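Local atomic coordinates of glutamate--tRNA ligase, cytoplasmic (Saccharomyces cerevisiae, PDB entry 2HRA), a protein that attaches glutamate to tRNA(Glu) in a two-step, ATP-dependent reaction and joins the cofactor Arc1p in a complex through its N-terminal GST-fold domain, the part in this structure. Residues Ile84-Gly88 with Lys134-Ala138; Tyr34-Ala39 with Val140-Gly144; Glu71-Asn75 with Val97-Gln101. Numbering follows the deposited sequence.

Interaction 1. Residues Ile84-Gly88 with Lys134-Ala138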
ATOM      1  N   ILE A  84      15.236   6.003  -2.863  1.00 32.34           N
ATOM      2  CA  ILE A  84      13.911   6.572  -3.072  1.00 32.75           C
ATOM      3  C   ILE A  84      13.170   6.818  -1.751  1.00 32.70           C
ATOM      4  O   ILE A  84      12.616   7.898  -1.536  1.00 31.11           O
ATOM      5  CB  ILE A  84      13.067   5.672  -4.033  1.00 32.83           C
ATOM      6  CG1 ILE A  84      13.750   5.714  -5.426  1.00 34.98           C
ATOM      7  CG2 ILE A  84      11.553   6.105  -4.052  1.00 30.86           C
ATOM      8  CD1 ILE A  84      12.919   5.153  -6.552  1.00 38.17           C
ATOM      9  N   PHE A  85      13.155   5.803  -0.893  1.00 32.95           N
ATOM     10  CA  PHE A  85      12.496   5.903   0.410  1.00 33.44           C
ATOM     11  C   PHE A  85      13.500   6.459   1.410  1.00 34.28           C
ATOM     12  O   PHE A  85      14.044   5.733   2.227  1.00 34.66           O
ATOM     13  CB  PHE A  85      11.933   4.535   0.803  1.00 32.78           C
ATOM     14  CG  PHE A  85      10.897   4.054  -0.154  1.00 32.49           C
ATOM     15  CD1 PHE A  85      11.209   3.104  -1.121  1.00 31.47           C
ATOM     16  CD2 PHE A  85       9.641   4.639  -0.162  1.00 31.20           C
ATOM     17  CE1 PHE A  85      10.252   2.710  -2.051  1.00 32.09           C
ATOM     18  CE2 PHE A  85       8.686   4.252  -1.077  1.00 32.63           C
ATOM     19  CZ  PHE A  85       9.001   3.281  -2.037  1.00 31.82           C
ATOM     20  N   ASP A  86      13.752   7.766   1.289  1.00 35.71           N
ATOM     21  CA  ASP A  86      14.859   8.446   1.962  1.00 36.54           C
ATOM     22  C   ASP A  86      14.410   9.473   2.991  1.00 37.11           C
ATOM     23  O   ASP A  86      15.242  10.229   3.476  1.00 38.07           O
ATOM     24  CB  ASP A  86      15.750   9.171   0.929  1.00 36.88           C
ATOM     25  CG  ASP A  86      15.045  10.346   0.236  1.00 37.38           C
ATOM     26  OD1 ASP A  86      13.838  10.599   0.482  1.00 39.32           O
ATOM     27  OD2 ASP A  86      15.708  11.033  -0.575  1.00 40.66           O
ATOM     28  N   ASN A  87      13.109   9.531   3.285  1.00 38.19           N
ATOM     29  CA  ASN A  87      12.571  10.489   4.256  1.00 38.84           C
ATOM     30  C   ASN A  87      11.840   9.805   5.408  1.00 39.65           C
ATOM     31  O   ASN A  87      11.029   8.910   5.201  1.00 40.62           O
ATOM     32  CB  ASN A  87      11.678  11.543   3.577  1.00 38.71           C
ATOM     33  CG  ASN A  87      10.400  10.969   2.974  1.00 37.81           C
ATOM     34  OD1 ASN A  87      10.326   9.799   2.577  1.00 37.55           O
ATOM     35  ND2 ASN A  87       9.383  11.812   2.891  1.00 34.70           N
ATOM     36  N   GLY A  88      12.132  10.237   6.622  1.00 40.43           N
ATOM     37  CA  GLY A  88      11.602   9.596   7.822  1.00 40.57           C
ATOM     38  C   GLY A  88      12.685   8.899   8.639  1.00 41.14           C
ATOM     39  O   GLY A  88      13.490   8.108   8.098  1.00 41.82           O
ATOM     40  N   LYS A 134       6.807  15.871   1.827  1.00 30.54           N
ATOM     41  CA  LYS A 134       6.730  14.690   0.968  1.00 29.87           C
ATOM     42  C   LYS A 134       6.072  13.595   1.778  1.00 28.46           C
ATOM     43  O   LYS A 134       6.324  13.504   2.968  1.00 28.27           O
ATOM     44  CB  LYS A 134       8.165  14.179   0.643  1.00 29.83           C
ATOM     45  CG  LYS A 134       8.671  14.396  -0.737  1.00 32.86           C
ATOM     46  CD  LYS A 134      10.205  14.433  -0.772  1.00 33.34           C
ATOM     47  CE  LYS A 134      10.863  13.120  -0.345  1.00 34.19           C
ATOM     48  NZ  LYS A 134      12.277  13.065  -0.815  1.00 34.48           N
ATOM     49  N   TYR A 135       5.258  12.750   1.160  1.00 27.40           N
ATOM     50  CA  TYR A 135       4.830  11.535   1.887  1.00 27.13           C
ATOM     51  C   TYR A 135       6.016  10.590   2.024  1.00 25.95           C
ATOM     52  O   TYR A 135       7.066  10.734   1.349  1.00 25.98           O
ATOM     53  CB  TYR A 135       3.609  10.820   1.271  1.00 27.75           C
ATOM     54  CG  TYR A 135       3.801  10.400  -0.177  1.00 28.10           C
ATOM     55  CD1 TYR A 135       4.617   9.313  -0.524  1.00 26.60           C
ATOM     56  CD2 TYR A 135       3.172  11.082  -1.195  1.00 28.14           C
ATOM     57  CE1 TYR A 135       4.806   8.962  -1.847  1.00 28.86           C
ATOM     58  CE2 TYR A 135       3.352  10.716  -2.526  1.00 29.63           C
ATOM     59  CZ  TYR A 135       4.170   9.666  -2.848  1.00 28.58           C
ATOM     60  OH  TYR A 135       4.353   9.334  -4.178  1.00 27.29           O
ATOM     61  N   SER A 136       5.873   9.654   2.940  1.00 25.71           N
ATOM     62  CA  SER A 136       6.903   8.658   3.209  1.00 25.76           C
ATOM     63  C   SER A 136       6.320   7.259   3.090  1.00 25.80           C
ATOM     64  O   SER A 136       5.127   7.065   2.824  1.00 25.74           O
ATOM     65  CB  SER A 136       7.466   8.872   4.619  1.00 26.29           C
ATOM     66  OG  SER A 136       6.488   8.455   5.572  1.00 24.33           O
ATOM     67  N   ALA A 137       7.175   6.284   3.339  1.00 25.63           N
ATOM     68  CA  ALA A 137       6.808   4.879   3.369  1.00 25.92           C
ATOM     69  C   ALA A 137       5.731   4.630   4.383  1.00 25.36           C
ATOM     70  O   ALA A 137       4.930   3.697   4.233  1.00 26.14           O
ATOM     71  CB  ALA A 137       8.078   3.988   3.680  1.00 25.71           C
ATOM     72  N   ALA A 138       5.705   5.421   5.449  1.00 25.17           N
ATOM     73  CA  ALA A 138       4.645   5.278   6.440  1.00 25.96           C
ATOM     74  C   ALA A 138       3.259   5.469   5.776  1.00 25.79           C
ATOM     75  O   ALA A 138       2.307   4.717   6.021  1.00 27.36           O
ATOM     76  CB  ALA A 138       4.871   6.287   7.602  1.00 26.62           C
TER
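Asn87 lays its carboxamide over Lys134-Ser136, the lead-in to helix 137-148 of the GST fold. The residue before that helix, Ser136, is its N-cap: OG accepts from Ala138 N at 3.1 Å, while Asp139 OD1 is hydrogen-bonded to Ser136 N, the return arm of a capping box, as in the Ser/Thr-x-x-Asp sequence at this point of GST folds. With CB pointing toward the lead-in, Asn87 donates from ND2 to Tyr135 O at 3.0 Å and nearly straight (166°), so a side chain of the 84-88 loop ties off a carbonyl just ahead of the helix. Phe85 centres an inverse gamma turn, closed by a weak bond from Asp86 N to Ile84 O (3.0 Å), and its ring meets Ala137, CD2 to CB 4.2 Å, on the inner side. The outer side is ionic. Lys134, directly after the Arc1p-interacting residues 124-133, bends its chain (chi3 p) to the loop, where NZ forms a salt bridge with Asp86 OD1 at 3.2 Å.

Interaction 2. Residues Tyr34-Ala39 with Val140-Gly144; sequences YAELIA and VACWG
Both segments are regular alpha-helix, 34-39 from helix 34-46 and 140-144 from helix 137-148, and their axes cross at 132° between N-to-C directions with a closest approach of 7.9 Å. So small a separation needs small residues at the crossing. Ala35 and Gly144 face each other there, CA to CA 4.1 Å, and the backbone of one helix rests on the other: Ala35 N lies 3.8 Å from Gly144 CA. A CB on Gly144 would fall 2.5 Å from Ala35 N, a clash, so the hollow exists because the residue is glycine. Ala35 CB sits 3.9 Å from Ala141 CA. The bump in the other direction is Val140 (chi1 t), whose CG1 enters a hollow bounded by Ala35 O at 3.4 Å, Ala39 N at 3.9 Å and Ile38 CG2 at 4.0 Å. Ile38 (mt) then carries CD1 to Trp143 CE3 at 3.4 Å, with the indole (chi1 t) closing that flank. This is helix packing between the two halves of a GST fold: helix 34-46 links parallel strands 21-26 and 51-56 in the thioredoxin-like half, and helix 137-148 belongs to the helical half. Around the crossing, Phe74 of helix 73-80 touches Ala35, Val140 and Ala141, Ala100 of helix 90-104 touches Ala141, and Trp143 stacks on Tyr168 and bonds its carbonyl in helix 162-172, part of the Arc1p-interacting region 159-175.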
ATOM      1  N   TYR A  34      -1.583  -3.824  -1.893  1.00 27.98           N
ATOM      2  CA  TYR A  34      -1.600  -2.460  -2.430  1.00 28.28           C
ATOM      3  C   TYR A  34      -0.361  -1.698  -2.008  1.00 27.75           C
ATOM      4  O   TYR A  34       0.227  -0.977  -2.801  1.00 27.86           O
ATOM      5  CB  TYR A  34      -2.897  -1.701  -2.050  1.00 28.60           C
ATOM      6  CG  TYR A  34      -4.105  -2.141  -2.840  1.00 29.39           C
ATOM      7  CD1 TYR A  34      -5.133  -2.866  -2.231  1.00 27.69           C
ATOM      8  CD2 TYR A  34      -4.198  -1.911  -4.200  1.00 32.75           C
ATOM      9  CE1 TYR A  34      -6.217  -3.283  -2.947  1.00 31.15           C
ATOM     10  CE2 TYR A  34      -5.321  -2.348  -4.934  1.00 32.53           C
ATOM     11  CZ  TYR A  34      -6.300  -3.029  -4.305  1.00 31.99           C
ATOM     12  OH  TYR A  34      -7.414  -3.487  -5.000  1.00 33.20           O
ATOM     13  N   ALA A  35       0.053  -1.847  -0.764  1.00 27.55           N
ATOM     14  CA  ALA A  35       1.175  -1.077  -0.261  1.00 27.78           C
ATOM     15  C   ALA A  35       2.434  -1.333  -1.081  1.00 27.97           C
ATOM     16  O   ALA A  35       3.161  -0.407  -1.430  1.00 28.78           O
ATOM     17  CB  ALA A  35       1.426  -1.399   1.184  1.00 27.57           C
ATOM     18  N   GLU A  36       2.649  -2.616  -1.369  1.00 27.91           N
ATOM     19  CA  GLU A  36       3.769  -3.138  -2.120  1.00 27.64           C
ATOM     20  C   GLU A  36       3.693  -2.637  -3.524  1.00 27.23           C
ATOM     21  O   GLU A  36       4.688  -2.154  -4.058  1.00 27.80           O
ATOM     22  CB  GLU A  36       3.754  -4.676  -2.119  1.00 27.68           C
ATOM     23  CG  GLU A  36       4.083  -5.326  -0.758  1.00 28.36           C
ATOM     24  CD  GLU A  36       2.857  -5.422   0.218  1.00 32.07           C
ATOM     25  OE1 GLU A  36       1.769  -4.922  -0.090  1.00 28.37           O
ATOM     26  OE2 GLU A  36       2.997  -6.025   1.306  1.00 37.30           O
ATOM     27  N   LEU A  37       2.523  -2.736  -4.137  1.00 26.99           N
ATOM     28  CA  LEU A  37       2.339  -2.225  -5.486  1.00 27.28           C
ATOM     29  C   LEU A  37       2.590  -0.721  -5.581  1.00 26.87           C
ATOM     30  O   LEU A  37       3.203  -0.269  -6.548  1.00 26.50           O
ATOM     31  CB  LEU A  37       0.951  -2.568  -6.034  1.00 27.48           C
ATOM     32  CG  LEU A  37       0.527  -2.001  -7.404  1.00 28.71           C
ATOM     33  CD1 LEU A  37       1.279  -2.584  -8.589  1.00 27.04           C
ATOM     34  CD2 LEU A  37      -0.972  -2.259  -7.564  1.00 30.54           C
ATOM     35  N   ILE A  38       2.106   0.057  -4.609  1.00 26.54           N
ATOM     36  CA  ILE A  38       2.260   1.521  -4.665  1.00 26.40           C
ATOM     37  C   ILE A  38       3.753   1.890  -4.483  1.00 25.20           C
ATOM     38  O   ILE A  38       4.326   2.737  -5.202  1.00 26.40           O
ATOM     39  CB  ILE A  38       1.277   2.227  -3.628  1.00 26.59           C
ATOM     40  CG1 ILE A  38      -0.182   2.037  -4.055  1.00 27.52           C
ATOM     41  CG2 ILE A  38       1.494   3.727  -3.557  1.00 26.05           C
ATOM     42  CD1 ILE A  38      -1.219   2.431  -2.994  1.00 26.01           C
ATOM     43  N   ALA A  39       4.413   1.188  -3.573  1.00 25.13           N
ATOM     44  CA  ALA A  39       5.852   1.355  -3.363  1.00 24.75           C
ATOM     45  C   ALA A  39       6.624   1.244  -4.675  1.00 25.28           C
ATOM     46  O   ALA A  39       7.550   2.026  -4.932  1.00 25.47           O
ATOM     47  CB  ALA A  39       6.357   0.335  -2.343  1.00 23.49           C
ATOM     48  N   VAL A 140       2.551   5.178   2.612  1.00 25.74           N
ATOM     49  CA  VAL A 140       2.299   4.178   1.570  1.00 25.44           C
ATOM     50  C   VAL A 140       1.731   2.923   2.187  1.00 25.72           C
ATOM     51  O   VAL A 140       0.753   2.354   1.703  1.00 26.92           O
ATOM     52  CB  VAL A 140       3.604   3.888   0.779  1.00 24.96           C
ATOM     53  CG1 VAL A 140       3.429   2.765  -0.191  1.00 25.63           C
ATOM     54  CG2 VAL A 140       4.079   5.156   0.056  1.00 25.06           C
ATOM     55  N   ALA A 141       2.326   2.510   3.285  1.00 26.26           N
ATOM     56  CA  ALA A 141       1.885   1.320   3.968  1.00 26.76           C
ATOM     57  C   ALA A 141       0.493   1.493   4.547  1.00 26.72           C
ATOM     58  O   ALA A 141      -0.339   0.580   4.427  1.00 27.22           O
ATOM     59  CB  ALA A 141       2.900   0.925   5.055  1.00 27.12           C
ATOM     60  N   CYS A 142       0.212   2.650   5.171  1.00 25.82           N
ATOM     61  CA  CYS A 142      -1.101   2.853   5.780  1.00 25.94           C
ATOM     62  C   CYS A 142      -2.172   3.053   4.731  1.00 25.98           C
ATOM     63  O   CYS A 142      -3.299   2.562   4.896  1.00 25.73           O
ATOM     64  CB  CYS A 142      -1.084   3.993   6.807  1.00 26.36           C
ATOM     65  SG  CYS A 142      -0.078   3.648   8.276  1.00 26.67           S
ATOM     66  N   TRP A 143      -1.839   3.722   3.638  1.00 25.45           N
ATOM     67  CA  TRP A 143      -2.825   3.921   2.578  1.00 26.84           C
ATOM     68  C   TRP A 143      -3.193   2.604   1.908  1.00 27.13           C
ATOM     69  O   TRP A 143      -4.380   2.297   1.734  1.00 27.60           O
ATOM     70  CB  TRP A 143      -2.350   4.892   1.523  1.00 26.57           C
ATOM     71  CG  TRP A 143      -3.496   5.443   0.690  1.00 26.15           C
ATOM     72  CD1 TRP A 143      -4.141   6.597   0.913  1.00 26.71           C
ATOM     73  CD2 TRP A 143      -4.084   4.871  -0.505  1.00 27.14           C
ATOM     74  NE1 TRP A 143      -5.103   6.795  -0.049  1.00 27.48           N
ATOM     75  CE2 TRP A 143      -5.096   5.739  -0.921  1.00 25.78           C
ATOM     76  CE3 TRP A 143      -3.868   3.687  -1.239  1.00 26.83           C
ATOM     77  CZ2 TRP A 143      -5.898   5.484  -2.046  1.00 27.70           C
ATOM     78  CZ3 TRP A 143      -4.644   3.442  -2.343  1.00 25.99           C
ATOM     79  CH2 TRP A 143      -5.640   4.343  -2.749  1.00 25.65           C
ATOM     80  N   GLY A 144      -2.183   1.827   1.552  1.00 27.59           N
ATOM     81  CA  GLY A 144      -2.387   0.495   0.978  1.00 27.89           C
ATOM     82  C   GLY A 144      -3.190  -0.415   1.874  1.00 28.35           C
ATOM     83  O   GLY A 144      -4.141  -1.057   1.431  1.00 29.72           O
TER

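Interaction 3. Residues Glu71-Asn75 with Val97-Gln101; sequences EDVFN and VNLAQ
In this GST fold, helix 73-80 follows the sheet of the thioredoxin-like half, and helix 90-104 opens the helical half; the contact joins the start of the former to the latter. In glutathione-binding relatives the start of the helix equivalent to 73-80 lies at the glutathione site. The backbone is extended at Glu71, left-handed at Asp72 (phi/psi 56/46) and helical from Val73 on; Val97-Gln101 is helical throughout, with Gln101 N to Val97 O at 3.0 Å. The backbones stay well apart, the nearest CA pair, Asn75 and Val97, being 8.5 Å distant, so side chains and water fill the gap. Phe74 (chi1 t, chi2 72°) points toward the second helix and brings CD2 to 3.7 Å from CG1 of Val97, also chi1 t. Asp72 occupies the N-cap position without making a capping bond: its t rotamer instead presents OD1 to Asn75 ND2 (2.7 Å), the m rotamer of Asn75 turning the amide back to it. Gln101 reaches across with chi1 m and chi2 t, its NE2 3.4 Å from Phe74 CB. Two waters complete the span. Water 1 donates to Asp72 OD1 at a short 2.4 Å and to Gln101 OE1 at 2.8 Å, and accepts from Asn75 N at 3.1 Å. Water 2 accepts from Gln101 NE2 and from Phe74 N, each nitrogen 2.8 Å from its oxygen.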
ATOM      1  N   GLU A  71       8.507 -13.056   2.320  1.00 30.97           N
ATOM      2  CA  GLU A  71       8.321 -12.576   3.686  1.00 32.37           C
ATOM      3  C   GLU A  71       8.779 -11.120   3.775  1.00 32.36           C
ATOM      4  O   GLU A  71       9.786 -10.761   3.204  1.00 33.17           O
ATOM      5  CB  GLU A  71       9.138 -13.445   4.654  1.00 32.99           C
ATOM      6  CG  GLU A  71       9.282 -12.895   6.081  1.00 36.19           C
ATOM      7  CD  GLU A  71       9.978 -13.868   7.038  1.00 40.36           C
ATOM      8  OE1 GLU A  71      10.453 -14.949   6.589  1.00 43.02           O
ATOM      9  OE2 GLU A  71      10.043 -13.534   8.252  1.00 43.34           O
ATOM     10  N   ASP A  72       8.027 -10.291   4.488  1.00 32.87           N
ATOM     11  CA  ASP A  72       8.418  -8.905   4.740  1.00 33.01           C
ATOM     12  C   ASP A  72       8.671  -8.193   3.415  1.00 32.48           C
ATOM     13  O   ASP A  72       9.668  -7.486   3.277  1.00 32.52           O
ATOM     14  CB  ASP A  72       9.669  -8.894   5.632  1.00 33.97           C
ATOM     15  CG  ASP A  72       9.828  -7.614   6.471  1.00 36.60           C
ATOM     16  OD1 ASP A  72       8.846  -6.863   6.695  1.00 38.32           O
ATOM     17  OD2 ASP A  72      10.988  -7.378   6.921  1.00 42.95           O
ATOM     18  N   VAL A  73       7.756  -8.365   2.453  1.00 31.66           N
ATOM     19  CA  VAL A  73       7.960  -7.855   1.085  1.00 30.44           C
ATOM     20  C   VAL A  73       8.029  -6.310   1.023  1.00 29.89           C
ATOM     21  O   VAL A  73       8.943  -5.749   0.394  1.00 29.61           O
ATOM     22  CB  VAL A  73       6.859  -8.370   0.107  1.00 30.16           C
ATOM     23  CG1 VAL A  73       6.979  -7.676  -1.246  1.00 30.38           C
ATOM     24  CG2 VAL A  73       6.929  -9.914  -0.062  1.00 30.33           C
ATOM     25  N   PHE A  74       7.076  -5.630   1.661  1.00 28.69           N
ATOM     26  CA  PHE A  74       7.066  -4.172   1.696  1.00 28.41           C
ATOM     27  C   PHE A  74       8.427  -3.654   2.124  1.00 28.75           C
ATOM     28  O   PHE A  74       9.059  -2.847   1.414  1.00 29.35           O
ATOM     29  CB  PHE A  74       6.014  -3.627   2.652  1.00 27.94           C
ATOM     30  CG  PHE A  74       5.890  -2.122   2.609  1.00 27.20           C
ATOM     31  CD1 PHE A  74       5.316  -1.494   1.516  1.00 25.43           C
ATOM     32  CD2 PHE A  74       6.351  -1.341   3.658  1.00 26.62           C
ATOM     33  CE1 PHE A  74       5.210  -0.101   1.462  1.00 27.00           C
ATOM     34  CE2 PHE A  74       6.230   0.042   3.618  1.00 29.94           C
ATOM     35  CZ  PHE A  74       5.654   0.662   2.518  1.00 27.47           C
ATOM     36  N   ASN A  75       8.884  -4.108   3.288  1.00 28.69           N
ATOM     37  CA  ASN A  75      10.137  -3.612   3.822  1.00 28.77           C
ATOM     38  C   ASN A  75      11.342  -3.939   2.948  1.00 28.71           C
ATOM     39  O   ASN A  75      12.341  -3.206   2.951  1.00 27.31           O
ATOM     40  CB  ASN A  75      10.367  -4.152   5.216  1.00 29.49           C
ATOM     41  CG  ASN A  75       9.538  -3.437   6.262  1.00 31.91           C
ATOM     42  OD1 ASN A  75       9.417  -2.209   6.258  1.00 35.50           O
ATOM     43  ND2 ASN A  75       8.977  -4.208   7.186  1.00 36.44           N
ATOM     44  N   VAL A  97       4.551   1.569   9.585  1.00 29.78           N
ATOM     45  CA  VAL A  97       4.481   0.409   8.707  1.00 30.11           C
ATOM     46  C   VAL A  97       3.997  -0.817   9.461  1.00 30.50           C
ATOM     47  O   VAL A  97       3.197  -1.575   8.944  1.00 31.36           O
ATOM     48  CB  VAL A  97       5.828   0.117   8.097  1.00 30.25           C
ATOM     49  CG1 VAL A  97       5.755  -1.202   7.328  1.00 31.56           C
ATOM     50  CG2 VAL A  97       6.215   1.295   7.186  1.00 28.98           C
ATOM     51  N   ASN A  98       4.476  -1.005  10.690  1.00 31.59           N
ATOM     52  CA  ASN A  98       3.959  -2.073  11.558  1.00 32.12           C
ATOM     53  C   ASN A  98       2.469  -1.945  11.817  1.00 31.91           C
ATOM     54  O   ASN A  98       1.725  -2.931  11.733  1.00 32.81           O
ATOM     55  CB  ASN A  98       4.707  -2.081  12.889  1.00 32.74           C
ATOM     56  CG  ASN A  98       6.143  -2.568  12.753  1.00 35.23           C
ATOM     57  OD1 ASN A  98       6.491  -3.292  11.813  1.00 39.97           O
ATOM     58  ND2 ASN A  98       6.986  -2.185  13.702  1.00 40.27           N
ATOM     59  N   LEU A  99       2.010  -0.741  12.155  1.00 31.33           N
ATOM     60  CA  LEU A  99       0.574  -0.528  12.377  1.00 30.43           C
ATOM     61  C   LEU A  99      -0.253  -0.903  11.150  1.00 30.69           C
ATOM     62  O   LEU A  99      -1.299  -1.549  11.257  1.00 31.18           O
ATOM     63  CB  LEU A  99       0.277   0.943  12.744  1.00 30.24           C
ATOM     64  CG  LEU A  99      -1.210   1.191  13.068  1.00 31.75           C
ATOM     65  CD1 LEU A  99      -1.616   0.520  14.382  1.00 33.18           C
ATOM     66  CD2 LEU A  99      -1.554   2.671  13.079  1.00 34.44           C
ATOM     67  N   ALA A 100       0.219  -0.499   9.970  1.00 29.92           N
ATOM     68  CA  ALA A 100      -0.496  -0.782   8.744  1.00 30.13           C
ATOM     69  C   ALA A 100      -0.563  -2.291   8.501  1.00 30.84           C
ATOM     70  O   ALA A 100      -1.612  -2.836   8.205  1.00 31.17           O
ATOM     71  CB  ALA A 100       0.199  -0.060   7.535  1.00 29.00           C
ATOM     72  N   GLN A 101       0.560  -2.968   8.668  1.00 32.98           N
ATOM     73  CA  GLN A 101       0.666  -4.364   8.246  1.00 34.54           C
ATOM     74  C   GLN A 101       0.137  -5.300   9.297  1.00 35.37           C
ATOM     75  O   GLN A 101      -0.299  -6.381   8.967  1.00 36.38           O
ATOM     76  CB  GLN A 101       2.122  -4.735   7.899  1.00 35.25           C
ATOM     77  CG  GLN A 101       2.699  -3.911   6.751  1.00 37.33           C
ATOM     78  CD  GLN A 101       3.974  -4.495   6.116  1.00 40.09           C
ATOM     79  OE1 GLN A 101       5.070  -4.427   6.677  1.00 43.25           O
ATOM     80  NE2 GLN A 101       3.828  -5.007   4.907  1.00 41.78           N
TER
HETATM   81  O   HOH W   1       7.214  -5.702   5.350  1.00 35.60           O
HETATM   82  O   HOH W   2       4.973  -6.800   3.116  1.00 34.86           O

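In the fold
Depth in the chain ranks the three contacts. Interaction 2, its centre about 1 Å from the chain centre, has all its touching residues buried and is purely packing; interactions 3 and 1, with centres at about 9 and 13 Å, are partly buried and add polar links, through waters in the former and by direct hydrogen bond and salt bridge in the latter. Helix 137-148 is shared by interactions 1 and 2, one using its capped start and the other its middle. Phe74 of interaction 3 connects all three: CE1 is 3.6 Å from Ala35 O, CE2 3.7 Å from Ala141 CB, and CZ 3.6 Å from Ala137 O. Phe85 CZ, 3.5 Å from Ala39 O, extends interaction 1 inward to helix 34-46.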